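Local coordinates for protein ESSB (Geobacillus thermodenitrificans, PDB 2YNQ) that is an integral membrane component of the type VII secretion system, represented here by its helical extracellular domain, at residues Leu110-Arg113 with Glu114-Gly118; Glu126-Lys129 with Lys130-Glu133. One frame throughout, in Å; residues are numbered along the deposited sequence.

Contact 1: Leu110-Arg113 with Glu114-Gly118; sequences LKYR and EQIKG
Glu114, Gln115, Ile116 and Lys117 each give their backbone N-H to the carbonyl four residues back, Leu110 to Arg113, in alpha-helical turns; the bond from Lys117 N to Arg113 O is nearly straight (175°, 2.9 Å). On the flank facing helix 124-152, Ile116 reaches back over one face of the Tyr112 ring, its CG1 4.2 Å from the ring centroid in a CH-pi contact displaced toward the rim, while CD1 lies 3.8 Å from Tyr112 CZ. With CG anti to the backbone N (chi1 -179°), the Tyr112 ring leans toward the following turn, beneath Ile116. A leucine here would lack the ring face, and Ile116 CG1 would probably be left with a gap beneath it. Lys111 and Glu114 run alongside each other without a direct salt bridge: Lys111 NZ holds a water at 2.9 Å, which reaches Glu114 OE1 only weakly, at 3.5 Å. Their stronger partners lie elsewhere, Glu55 for Lys111 and Ser56 of the second subunit for Glu114. Arg113 and Lys117 run side by side, NH2 and NZ 3.8 Å apart, which brings two like charges close. Such i+3 and i+4 neighbours are typical of an amphipathic helix with its apolar flank turned to the next helix.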
loop_
_atom_site.group_PDB
_atom_site.type_symbol
_atom_site.label_atom_id
_atom_site.label_comp_id
_atom_site.label_asym_id
_atom_site.label_seq_id
_atom_site.Cartn_x
_atom_site.Cartn_y
_atom_site.Cartn_z
ATOM N N LEU D 110 8.642 -7.472 0.604
ATOM C CA LEU D 110 7.184 -7.617 0.466
ATOM C C LEU D 110 6.677 -7.338 -0.945
ATOM O O LEU D 110 5.885 -8.106 -1.468
ATOM C CB LEU D 110 6.446 -6.765 1.489
ATOM C CG LEU D 110 6.525 -7.324 2.920
ATOM C CD1 LEU D 110 6.040 -6.269 3.914
ATOM C CD2 LEU D 110 5.775 -8.676 3.113
ATOM N N LYS D 111 7.137 -6.259 -1.579
ATOM C CA LYS D 111 6.727 -5.979 -2.968
ATOM C C LYS D 111 7.253 -7.064 -3.903
ATOM O O LYS D 111 6.570 -7.478 -4.836
ATOM C CB LYS D 111 7.195 -4.591 -3.425
ATOM C CG LYS D 111 6.471 -3.420 -2.765
ATOM C CD LYS D 111 4.936 -3.530 -2.872
ATOM C CE LYS D 111 4.214 -2.207 -2.627
ATOM N NZ LYS D 111 4.260 -1.275 -3.836
ATOM N N TYR D 112 8.456 -7.556 -3.633
ATOM C CA TYR D 112 9.028 -8.599 -4.458
ATOM C C TYR D 112 8.231 -9.903 -4.306
ATOM O O TYR D 112 8.048 -10.649 -5.281
ATOM C CB TYR D 112 10.509 -8.792 -4.106
ATOM C CG TYR D 112 11.233 -9.833 -4.911
ATOM C CD1 TYR D 112 11.123 -9.889 -6.299
ATOM C CD2 TYR D 112 12.049 -10.752 -4.285
ATOM C CE1 TYR D 112 11.826 -10.865 -7.045
ATOM C CE2 TYR D 112 12.745 -11.726 -5.002
ATOM C CZ TYR D 112 12.632 -11.779 -6.376
ATOM O OH TYR D 112 13.320 -12.772 -7.062
ATOM N N ARG D 113 7.742 -10.156 -3.093
ATOM C CA ARG D 113 6.910 -11.321 -2.852
ATOM C C ARG D 113 5.714 -11.308 -3.802
ATOM O O ARG D 113 5.442 -12.308 -4.464
ATOM C CB ARG D 113 6.481 -11.431 -1.385
ATOM C CG ARG D 113 6.117 -12.860 -0.995
ATOM C CD ARG D 113 5.939 -13.067 0.519
ATOM N NE ARG D 113 4.538 -13.077 0.924
ATOM C CZ ARG D 113 3.680 -14.071 0.684
ATOM N NH1 ARG D 113 4.058 -15.160 0.023
ATOM N NH2 ARG D 113 2.428 -13.968 1.115
ATOM N N GLU D 114 5.039 -10.161 -3.903
ATOM C CA GLU D 114 3.862 -10.031 -4.773
ATOM C C GLU D 114 4.202 -10.377 -6.212
ATOM O O GLU D 114 3.433 -11.044 -6.893
ATOM C CB GLU D 114 3.324 -8.609 -4.756
ATOM C CG GLU D 114 2.583 -8.173 -3.518
ATOM C CD GLU D 114 2.296 -6.676 -3.554
ATOM O OE1 GLU D 114 2.340 -6.086 -4.659
ATOM O OE2 GLU D 114 2.035 -6.078 -2.489
ATOM N N GLN D 115 5.362 -9.915 -6.662
ATOM C CA GLN D 115 5.776 -10.102 -8.035
ATOM C C GLN D 115 6.053 -11.573 -8.333
ATOM O O GLN D 115 5.804 -12.056 -9.454
ATOM C CB GLN D 115 7.002 -9.249 -8.336
ATOM C CG GLN D 115 7.444 -9.324 -9.782
ATOM C CD GLN D 115 8.749 -8.605 -10.027
ATOM O OE1 GLN D 115 8.972 -7.490 -9.528
ATOM N NE2 GLN D 115 9.625 -9.232 -10.808
ATOM N N ILE D 116 6.558 -12.285 -7.329
ATOM C CA ILE D 116 6.759 -13.726 -7.457
ATOM C C ILE D 116 5.399 -14.415 -7.532
ATOM O O ILE D 116 5.153 -15.212 -8.439
ATOM C CB ILE D 116 7.616 -14.304 -6.303
ATOM C CG1 ILE D 116 9.037 -13.713 -6.331
ATOM C CG2 ILE D 116 7.666 -15.836 -6.380
ATOM C CD1 ILE D 116 9.891 -14.158 -7.526
ATOM N N LYS D 117 4.520 -14.069 -6.593
ATOM C CA LYS D 117 3.151 -14.585 -6.550
ATOM C C LYS D 117 2.475 -14.468 -7.927
ATOM O O LYS D 117 1.850 -15.419 -8.397
ATOM C CB LYS D 117 2.334 -13.849 -5.478
ATOM C CG LYS D 117 1.175 -14.647 -4.890
ATOM C CD LYS D 117 1.425 -15.035 -3.427
ATOM C CE LYS D 117 0.246 -15.832 -2.825
ATOM N NZ LYS D 117 0.365 -15.934 -1.327
ATOM N N GLY D 118 2.635 -13.317 -8.580
ATOM C CA GLY D 118 2.016 -13.061 -9.881
ATOM C C GLY D 118 2.774 -13.558 -11.101
ATOM O O GLY D 118 2.194 -13.680 -12.182
HETATM O O HOH W 1 1.873 -2.663 -4.870
#

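Contact 2: Glu126-Lys129 with Lys130-Glu133; sequences EKQK and KLDE
Lys127 and Leu131 meet through both backbone and side chain, one turn apart on helix 124-152. Leu131 N donates to Lys127 O at 3.0 Å and almost straight (172°), and Leu131 CD2 lies alongside Lys127 CG, 3.9 Å away. The aliphatic part of the lysine thus borders the leucine, while its NZ is taken up by the backbone oxygen of Asp119. The other carbonyls of this turn are filled in the same way: Glu126 O by Lys130 N, Gln128 O by Asp132 N and Lys129 O by Glu133 N, the last at 2.9 Å. The acidic side chains find no such donor across the contact. With CG anti to its own carbonyl carbon (chi1 -71°), Asp132 is folded back toward the preceding turn, where OD2 comes 3.0 Å from Gln128 O, acceptor against acceptor. As modelled, Gln128 turns OE1 to the carboxylate, 3.6 Å from Asp132 OD1, with the amide and carboxylate planes 59° apart. Lys129 stretches out fully and crosses Glu133, so that OE2 touches CE at 3.4 Å but stays 4.5 Å from NZ, beyond a salt bridge. The main chain therefore carries the hydrogen bonding here, and the opposite charges of Lys129 and Glu133 probably add no more than a loose electrostatic attraction at an exposed surface.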
loop_
_atom_site.group_PDB
_atom_site.type_symbol
_atom_site.label_atom_id
_atom_site.label_comp_id
_atom_site.label_asym_id
_atom_site.label_seq_id
_atom_site.Cartn_x
_atom_site.Cartn_y
_atom_site.Cartn_z
ATOM N N GLU D 126 9.195 -23.991 -7.962
ATOM C CA GLU D 126 10.158 -22.885 -7.917
ATOM C C GLU D 126 9.521 -21.647 -7.291
ATOM O O GLU D 126 10.173 -20.911 -6.546
ATOM C CB GLU D 126 10.683 -22.548 -9.313
ATOM C CG GLU D 126 11.991 -23.229 -9.684
ATOM C CD GLU D 126 12.222 -23.259 -11.192
ATOM O OE1 GLU D 126 11.735 -22.339 -11.891
ATOM O OE2 GLU D 126 12.881 -24.208 -11.681
ATOM N N LYS D 127 8.244 -21.434 -7.607
ATOM C CA LYS D 127 7.452 -20.371 -7.011
ATOM C C LYS D 127 7.488 -20.498 -5.492
ATOM O O LYS D 127 7.968 -19.594 -4.804
ATOM C CB LYS D 127 6.007 -20.473 -7.493
ATOM C CG LYS D 127 5.197 -19.193 -7.433
ATOM C CD LYS D 127 4.886 -18.716 -8.833
ATOM C CE LYS D 127 3.452 -18.249 -8.941
ATOM N NZ LYS D 127 3.042 -18.150 -10.364
ATOM N N GLN D 128 6.997 -21.633 -4.984
ATOM C CA GLN D 128 6.821 -21.852 -3.544
ATOM C C GLN D 128 8.137 -21.768 -2.785
ATOM O O GLN D 128 8.189 -21.204 -1.696
ATOM C CB GLN D 128 6.126 -23.198 -3.278
ATOM C CG GLN D 128 5.518 -23.337 -1.870
ATOM C CD GLN D 128 4.512 -22.236 -1.534
ATOM O OE1 GLN D 128 4.573 -21.625 -0.467
ATOM N NE2 GLN D 128 3.592 -21.972 -2.454
ATOM N N LYS D 129 9.190 -22.326 -3.377
ATOM C CA LYS D 129 10.525 -22.266 -2.807
ATOM C C LYS D 129 10.950 -20.818 -2.581
ATOM O O LYS D 129 11.424 -20.474 -1.496
ATOM C CB LYS D 129 11.531 -22.976 -3.718
ATOM C CG LYS D 129 12.956 -22.983 -3.178
ATOM C CD LYS D 129 13.928 -23.675 -4.126
ATOM C CE LYS D 129 15.363 -23.557 -3.603
ATOM N NZ LYS D 129 16.339 -24.257 -4.480
ATOM N N LYS D 130 10.762 -19.978 -3.600
ATOM C CA LYS D 130 11.174 -18.573 -3.535
ATOM C C LYS D 130 10.373 -17.755 -2.529
ATOM O O LYS D 130 10.956 -17.009 -1.753
ATOM C CB LYS D 130 11.176 -17.922 -4.923
ATOM C CG LYS D 130 11.848 -16.544 -4.957
ATOM C CD LYS D 130 12.899 -16.459 -6.059
ATOM C CE LYS D 130 14.307 -16.495 -5.461
ATOM N NZ LYS D 130 15.374 -16.442 -6.497
ATOM N N LEU D 131 9.051 -17.910 -2.524
ATOM C CA LEU D 131 8.234 -17.275 -1.496
ATOM C C LEU D 131 8.778 -17.606 -0.110
ATOM O O LEU D 131 8.864 -16.729 0.753
ATOM C CB LEU D 131 6.773 -17.737 -1.562
ATOM C CG LEU D 131 5.759 -17.203 -2.578
ATOM C CD1 LEU D 131 6.143 -15.817 -3.087
ATOM C CD2 LEU D 131 5.583 -18.179 -3.726
ATOM N N ASP D 132 9.139 -18.877 0.078
ATOM C CA ASP D 132 9.623 -19.388 1.353
ATOM C C ASP D 132 10.968 -18.775 1.725
ATOM O O ASP D 132 11.155 -18.335 2.865
ATOM C CB ASP D 132 9.684 -20.925 1.332
ATOM C CG ASP D 132 8.297 -21.569 1.340
ATOM O OD1 ASP D 132 7.324 -20.904 1.763
ATOM O OD2 ASP D 132 8.176 -22.743 0.925
ATOM N N GLU D 133 11.889 -18.725 0.765
ATOM C CA GLU D 133 13.137 -17.991 0.959
ATOM C C GLU D 133 12.875 -16.546 1.416
ATOM O O GLU D 133 13.576 -16.028 2.294
ATOM C CB GLU D 133 13.972 -17.958 -0.321
ATOM C CG GLU D 133 14.473 -19.305 -0.838
ATOM C CD GLU D 133 15.295 -19.171 -2.124
ATOM O OE1 GLU D 133 15.719 -18.034 -2.472
ATOM O OE2 GLU D 133 15.518 -20.212 -2.787
#

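Contact 1 lies near the end of helix 102-118 and contact 2 near the start of helix 124-152, the next helix in the chain; their centres are 11 Å apart. Leu131 joins them: its CD1 sits 3.6 Å from both Arg113 CG and Ile116 CG2, so the buried leucine of contact 2 packs against the flank of contact 1. Beside it, Lys127 CE lies 3.3 Å from Lys117 O, and Lys130 touches Tyr112 and Ile116. Contact 1 also borders the second subunit, which contact 2 does not touch. Neither forms part of a sodium site; the side chain of Leu110 is about 14 Å from a bound sodium ion.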